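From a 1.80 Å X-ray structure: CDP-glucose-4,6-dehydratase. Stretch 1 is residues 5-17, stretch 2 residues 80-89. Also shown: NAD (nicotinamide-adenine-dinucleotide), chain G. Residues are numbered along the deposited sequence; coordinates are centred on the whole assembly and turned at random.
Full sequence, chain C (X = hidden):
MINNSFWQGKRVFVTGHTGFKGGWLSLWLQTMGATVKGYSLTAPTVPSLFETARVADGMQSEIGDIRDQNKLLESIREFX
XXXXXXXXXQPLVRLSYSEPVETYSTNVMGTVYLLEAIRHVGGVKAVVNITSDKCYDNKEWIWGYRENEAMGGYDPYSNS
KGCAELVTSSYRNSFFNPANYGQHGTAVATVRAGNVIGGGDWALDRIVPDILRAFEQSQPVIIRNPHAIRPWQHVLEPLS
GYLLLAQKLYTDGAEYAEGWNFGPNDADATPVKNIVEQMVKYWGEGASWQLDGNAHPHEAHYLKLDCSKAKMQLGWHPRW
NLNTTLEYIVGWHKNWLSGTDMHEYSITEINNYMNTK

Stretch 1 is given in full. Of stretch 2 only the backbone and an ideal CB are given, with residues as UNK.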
# COMPACT_ATOMS: atom_id res chain seq x y z
N SER C 5 -38.36 -10.94 -14.20
CA SER C 5 -38.95 -12.20 -13.78
C SER C 5 -38.53 -12.56 -12.36
O SER C 5 -39.37 -12.96 -11.54
CB SER C 5 -38.54 -13.31 -14.74
OG SER C 5 -38.99 -14.58 -14.30
N PHE C 6 -37.24 -12.43 -12.08
CA PHE C 6 -36.67 -12.74 -10.77
C PHE C 6 -37.36 -12.04 -9.60
O PHE C 6 -37.62 -12.65 -8.57
CB PHE C 6 -35.18 -12.37 -10.74
CG PHE C 6 -34.55 -12.47 -9.38
CD1 PHE C 6 -34.11 -13.70 -8.88
CD2 PHE C 6 -34.41 -11.34 -8.58
CE1 PHE C 6 -33.54 -13.80 -7.61
CE2 PHE C 6 -33.84 -11.43 -7.30
CZ PHE C 6 -33.41 -12.66 -6.82
N TRP C 7 -37.64 -10.75 -9.77
CA TRP C 7 -38.26 -9.96 -8.72
C TRP C 7 -39.72 -10.25 -8.43
O TRP C 7 -40.22 -9.93 -7.35
CB TRP C 7 -38.07 -8.48 -9.02
CG TRP C 7 -36.62 -8.12 -9.00
CD1 TRP C 7 -35.77 -8.06 -10.07
CD2 TRP C 7 -35.82 -7.93 -7.83
NE1 TRP C 7 -34.48 -7.84 -9.63
CE2 TRP C 7 -34.48 -7.76 -8.26
CE3 TRP C 7 -36.10 -7.90 -6.46
CZ2 TRP C 7 -33.43 -7.56 -7.37
CZ3 TRP C 7 -35.04 -7.69 -5.56
CH2 TRP C 7 -33.72 -7.53 -6.03
N GLN C 8 -40.41 -10.88 -9.38
CA GLN C 8 -41.81 -11.20 -9.20
C GLN C 8 -42.05 -12.02 -7.93
O GLN C 8 -41.53 -13.13 -7.79
CB GLN C 8 -42.34 -11.97 -10.41
CG GLN C 8 -43.85 -12.16 -10.43
CD GLN C 8 -44.59 -10.84 -10.50
OE1 GLN C 8 -44.35 -10.02 -11.38
NE2 GLN C 8 -45.52 -10.63 -9.56
N GLY C 9 -42.83 -11.47 -7.01
CA GLY C 9 -43.13 -12.18 -5.77
C GLY C 9 -42.08 -12.20 -4.68
O GLY C 9 -42.32 -12.77 -3.62
N LYS C 10 -40.91 -11.61 -4.92
CA LYS C 10 -39.86 -11.59 -3.90
C LYS C 10 -40.24 -10.65 -2.76
O LYS C 10 -40.77 -9.56 -3.00
CB LYS C 10 -38.52 -11.13 -4.50
CG LYS C 10 -37.87 -12.12 -5.45
CD LYS C 10 -37.43 -13.38 -4.73
CE LYS C 10 -36.66 -14.32 -5.64
NZ LYS C 10 -37.48 -14.76 -6.82
N ARG C 11 -39.98 -11.08 -1.53
CA ARG C 11 -40.29 -10.25 -0.37
C ARG C 11 -39.06 -9.39 -0.10
O ARG C 11 -38.03 -9.89 0.35
CB ARG C 11 -40.62 -11.14 0.84
CG ARG C 11 -41.80 -12.08 0.60
CD ARG C 11 -42.11 -12.91 1.83
NE ARG C 11 -42.76 -12.13 2.88
CZ ARG C 11 -44.00 -11.65 2.81
NH1 ARG C 11 -44.74 -11.87 1.73
NH2 ARG C 11 -44.50 -10.95 3.82
N VAL C 12 -39.18 -8.10 -0.38
CA VAL C 12 -38.07 -7.16 -0.22
C VAL C 12 -38.35 -6.11 0.85
O VAL C 12 -39.38 -5.44 0.83
CB VAL C 12 -37.76 -6.46 -1.56
CG1 VAL C 12 -36.47 -5.65 -1.46
CG2 VAL C 12 -37.65 -7.49 -2.67
N PHE C 13 -37.41 -5.98 1.78
CA PHE C 13 -37.51 -5.02 2.88
C PHE C 13 -36.55 -3.88 2.57
O PHE C 13 -35.36 -4.11 2.34
CB PHE C 13 -37.11 -5.71 4.19
CG PHE C 13 -37.37 -4.88 5.42
CD1 PHE C 13 -38.63 -4.84 6.00
CD2 PHE C 13 -36.34 -4.15 6.02
CE1 PHE C 13 -38.88 -4.10 7.16
CE2 PHE C 13 -36.57 -3.41 7.18
CZ PHE C 13 -37.84 -3.38 7.75
N VAL C 14 -37.06 -2.65 2.57
CA VAL C 14 -36.23 -1.49 2.25
C VAL C 14 -36.25 -0.41 3.33
O VAL C 14 -37.29 0.20 3.57
CB VAL C 14 -36.70 -0.83 0.93
CG1 VAL C 14 -35.82 0.39 0.61
CG2 VAL C 14 -36.67 -1.84 -0.21
N THR C 15 -35.12 -0.16 3.98
CA THR C 15 -35.09 0.91 4.97
C THR C 15 -34.81 2.17 4.16
O THR C 15 -34.09 2.11 3.16
CB THR C 15 -33.98 0.74 6.04
OG1 THR C 15 -32.68 0.82 5.43
CG2 THR C 15 -34.13 -0.60 6.75
N GLY C 16 -35.37 3.30 4.58
CA GLY C 16 -35.15 4.54 3.86
C GLY C 16 -35.99 4.67 2.60
O GLY C 16 -35.62 5.41 1.69
N HIS C 17 -37.11 3.96 2.55
CA HIS C 17 -38.00 4.01 1.40
C HIS C 17 -38.69 5.37 1.22
O HIS C 17 -39.22 5.65 0.14
CB HIS C 17 -39.06 2.91 1.49
CG HIS C 17 -40.12 3.17 2.51
ND1 HIS C 17 -39.84 3.30 3.86
CD2 HIS C 17 -41.46 3.31 2.39
CE1 HIS C 17 -40.97 3.50 4.52
NE2 HIS C 17 -41.96 3.51 3.66
N UNK C 80 -40.59 -11.17 7.24
CA UNK C 80 -39.86 -12.32 6.73
C UNK C 80 -39.30 -12.06 5.32
O UNK C 80 -39.60 -12.80 4.38
CB UNK C 80 -40.77 -13.55 6.72
N UNK C 81 -38.48 -11.01 5.17
CA UNK C 81 -37.92 -10.71 3.84
C UNK C 81 -36.85 -11.70 3.40
O UNK C 81 -36.19 -12.33 4.22
CB UNK C 81 -37.33 -9.30 3.83
N UNK C 82 -36.68 -11.83 2.08
CA UNK C 82 -35.67 -12.72 1.52
C UNK C 82 -34.53 -11.81 1.05
O UNK C 82 -33.39 -12.25 0.90
CB UNK C 82 -36.23 -13.58 0.38
N UNK C 83 -34.88 -10.56 0.79
CA UNK C 83 -33.91 -9.58 0.32
C UNK C 83 -34.07 -8.27 1.09
O UNK C 83 -35.19 -7.79 1.30
CB UNK C 83 -34.07 -9.34 -1.18
N UNK C 84 -32.95 -7.69 1.50
CA UNK C 84 -32.97 -6.45 2.25
C UNK C 84 -32.04 -5.39 1.65
O UNK C 84 -30.89 -5.68 1.32
CB UNK C 84 -32.58 -6.72 3.70
N UNK C 85 -32.55 -4.18 1.51
CA UNK C 85 -31.77 -3.05 1.02
C UNK C 85 -31.78 -2.03 2.15
O UNK C 85 -32.84 -1.50 2.51
CB UNK C 85 -32.33 -2.47 -0.28
N UNK C 86 -30.61 -1.77 2.73
CA UNK C 86 -30.52 -0.81 3.83
C UNK C 86 -30.06 0.54 3.30
O UNK C 86 -28.88 0.74 3.02
CB UNK C 86 -29.57 -1.31 4.92
N UNK C 87 -31.00 1.47 3.16
CA UNK C 87 -30.68 2.80 2.67
C UNK C 87 -30.94 3.92 3.67
O UNK C 87 -30.60 5.07 3.40
CB UNK C 87 -31.48 3.07 1.40
N UNK C 88 -31.53 3.59 4.81
CA UNK C 88 -31.81 4.60 5.82
C UNK C 88 -30.52 5.08 6.47
O UNK C 88 -29.67 4.27 6.86
CB UNK C 88 -32.77 4.05 6.88
N UNK C 89 -30.37 6.39 6.57
CA UNK C 89 -29.18 6.98 7.18
C UNK C 89 -29.32 8.49 7.25
O UNK C 89 -30.18 9.07 6.59
CB UNK C 89 -27.92 6.60 6.40
PA NAD G . -32.70 10.95 1.71
O1A NAD G . -32.51 11.90 2.83
O2A NAD G . -33.63 11.35 0.62
O5B NAD G . -33.19 9.52 2.26
C5B NAD G . -32.76 9.09 3.58
C4B NAD G . -33.73 8.06 4.17
O4B NAD G . -33.14 7.79 5.46
C3B NAD G . -35.11 8.64 4.44
O3B NAD G . -36.07 7.71 3.90
C2B NAD G . -35.12 8.75 5.96
O2B NAD G . -36.46 8.70 6.53
C1B NAD G . -34.21 7.63 6.36
N9A NAD G . -33.71 7.77 7.71
C8A NAD G . -32.79 8.68 8.18
N7A NAD G . -32.55 8.56 9.49
C5A NAD G . -33.36 7.51 9.88
C6A NAD G . -33.56 6.90 11.14
N6A NAD G . -32.97 7.24 12.27
N1A NAD G . -34.45 5.86 11.21
C2A NAD G . -35.08 5.49 10.05
N3A NAD G . -34.97 5.97 8.83
C4A NAD G . -34.08 7.00 8.80
O3 NAD G . -31.30 10.60 1.13
PN NAD G . -30.86 9.64 -0.13
O1N NAD G . -30.23 10.56 -1.08
O2N NAD G . -32.08 8.98 -0.66
O5D NAD G . -29.78 8.69 0.52
C5D NAD G . -30.07 7.29 0.54
C4D NAD G . -28.89 6.52 1.12
O4D NAD G . -27.81 6.72 0.15
C3D NAD G . -28.30 6.98 2.45
O3D NAD G . -27.73 5.83 3.10
C2D NAD G . -27.21 7.95 2.00
O2D NAD G . -26.23 8.12 3.04
C1D NAD G . -26.67 7.23 0.80
N1N NAD G . -25.93 8.13 -0.09
C2N NAD G . -26.56 9.04 -0.94
C3N NAD G . -25.78 9.88 -1.90
C7N NAD G . -26.52 10.78 -2.80
O7N NAD G . -25.85 11.45 -3.60
N7N NAD G . -27.87 10.89 -2.79
C4N NAD G . -24.27 9.84 -1.83
C5N NAD G . -23.76 8.83 -0.85
C6N NAD G . -24.50 8.07 -0.08

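Strand 11-15 is laid against a parallel neighbour, their axes 4.7 Å apart at closest approach.

Position 80 has positive phi (56°) and a CB pointing sideways, 4.5 Å from Arg 11 NE. Glycine, asparagine or another polar residue would suit. It is Gln 80, whose side-chain end leads away.

At 81, phi of -72° permits proline, and the ideal CB lies 3.6 Å from Phe 13 CB, so a compact apolar residue fits. Pro 81 packs there.

Position 82 gives its N to Arg 11 O (2.9 Å). Its CB points sideways, but Arg 11 N is a donor within reach of a longer chain; an acceptor such as glutamate or glutamine fits. Glu 82 answers: OE2 accepts from Arg 11 N at 3.2 Å, and a water joins OE2 to Gly 9 O, 2.9 Å from each.

Position 83 pairs with Val 12 on the same sheet face, its CB 4.8 Å from Trp 7 CZ3. Valine, leucine or isoleucine would serve, a longer chain reaching the aromatics better. Ile 83 brings CD1 to 3.6 Å from Trp 7 CZ3 and 4.0 Å from Phe 6 CE2.

Position 84 shares the other face with Phe 13; a beta-branched apolar residue suits. Val 84 sets CG2 4.1 Å from Phe 13 CB, with CG1 at the edge of the Phe 13 ring.

Position 85 returns to the Val 12 and Val 14 side, its CB 4.4 Å from Val 14 CG2. A large apolar chain could span from there to Trp 7. Phe 85 does: CD1 lies 3.6 Å from Val 12 CG1 and CZ 3.9 Å from Trp 7 CH2.

At 86 the CB is 3.8 Å from Thr 15 OG1, inviting a polar partner: serine, asparagine or histidine. His 86 places ND1 2.7 Å from Thr 15 OG1 in a hydrogen bond.

Position 87 has its CB tight against Thr 15 O (3.3 Å), while Val 14 offers an apolar surface for a flexible chain, such as leucine or methionine. Met 87 lays CE 4.1 Å from Val 14 CG1.

At 88 the CB is 3.6 Å from Gly 16 N, favouring something small. Ala 88 fits, its N bonded to Thr 15 OG1 (3.1 Å).

Position 89 meets nothing of stretch 1, but its ideal CB lies 3.4 Å from NAD O3D, so a small residue is safe; Ala 89 N donates to NAD O4B (3.3 Å).

Stretch 2 80-89: QPEIVFHMAA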
# COMPACT_ATOMS: atom_id res chain seq x y z
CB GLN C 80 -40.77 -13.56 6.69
CG GLN C 80 -41.32 -13.98 8.05
CD GLN C 80 -40.27 -14.59 8.95
OE1 GLN C 80 -39.66 -15.60 8.60
NE2 GLN C 80 -40.06 -13.99 10.11
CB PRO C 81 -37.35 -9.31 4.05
CG PRO C 81 -36.82 -9.40 5.45
CD PRO C 81 -37.98 -10.07 6.18
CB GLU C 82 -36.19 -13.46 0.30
CG GLU C 82 -37.51 -14.17 0.46
CD GLU C 82 -38.03 -14.64 -0.89
OE1 GLU C 82 -37.37 -15.52 -1.49
OE2 GLU C 82 -39.07 -14.11 -1.35
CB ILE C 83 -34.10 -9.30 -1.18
CG1 ILE C 83 -33.95 -10.60 -1.98
CG2 ILE C 83 -33.06 -8.28 -1.66
CD1 ILE C 83 -34.27 -10.45 -3.46
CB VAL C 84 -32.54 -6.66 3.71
CG1 VAL C 84 -32.49 -5.31 4.44
CG2 VAL C 84 -33.49 -7.62 4.41
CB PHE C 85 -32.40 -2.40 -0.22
CG PHE C 85 -32.27 -3.23 -1.47
CD1 PHE C 85 -33.29 -4.08 -1.87
CD2 PHE C 85 -31.13 -3.13 -2.27
CE1 PHE C 85 -33.18 -4.83 -3.05
CE2 PHE C 85 -31.00 -3.86 -3.45
CZ PHE C 85 -32.04 -4.72 -3.84
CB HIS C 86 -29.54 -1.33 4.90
CG HIS C 86 -29.32 -0.39 6.04
ND1 HIS C 86 -30.36 0.24 6.71
CD2 HIS C 86 -28.18 0.03 6.64
CE1 HIS C 86 -29.86 1.00 7.67
NE2 HIS C 86 -28.54 0.89 7.65
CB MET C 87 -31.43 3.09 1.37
CG MET C 87 -30.90 2.29 0.20
SD MET C 87 -31.33 3.01 -1.40
CE MET C 87 -32.92 2.32 -1.62
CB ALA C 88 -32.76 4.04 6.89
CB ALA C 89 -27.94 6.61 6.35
O HOH W 1 -41.18 -15.33 -2.85
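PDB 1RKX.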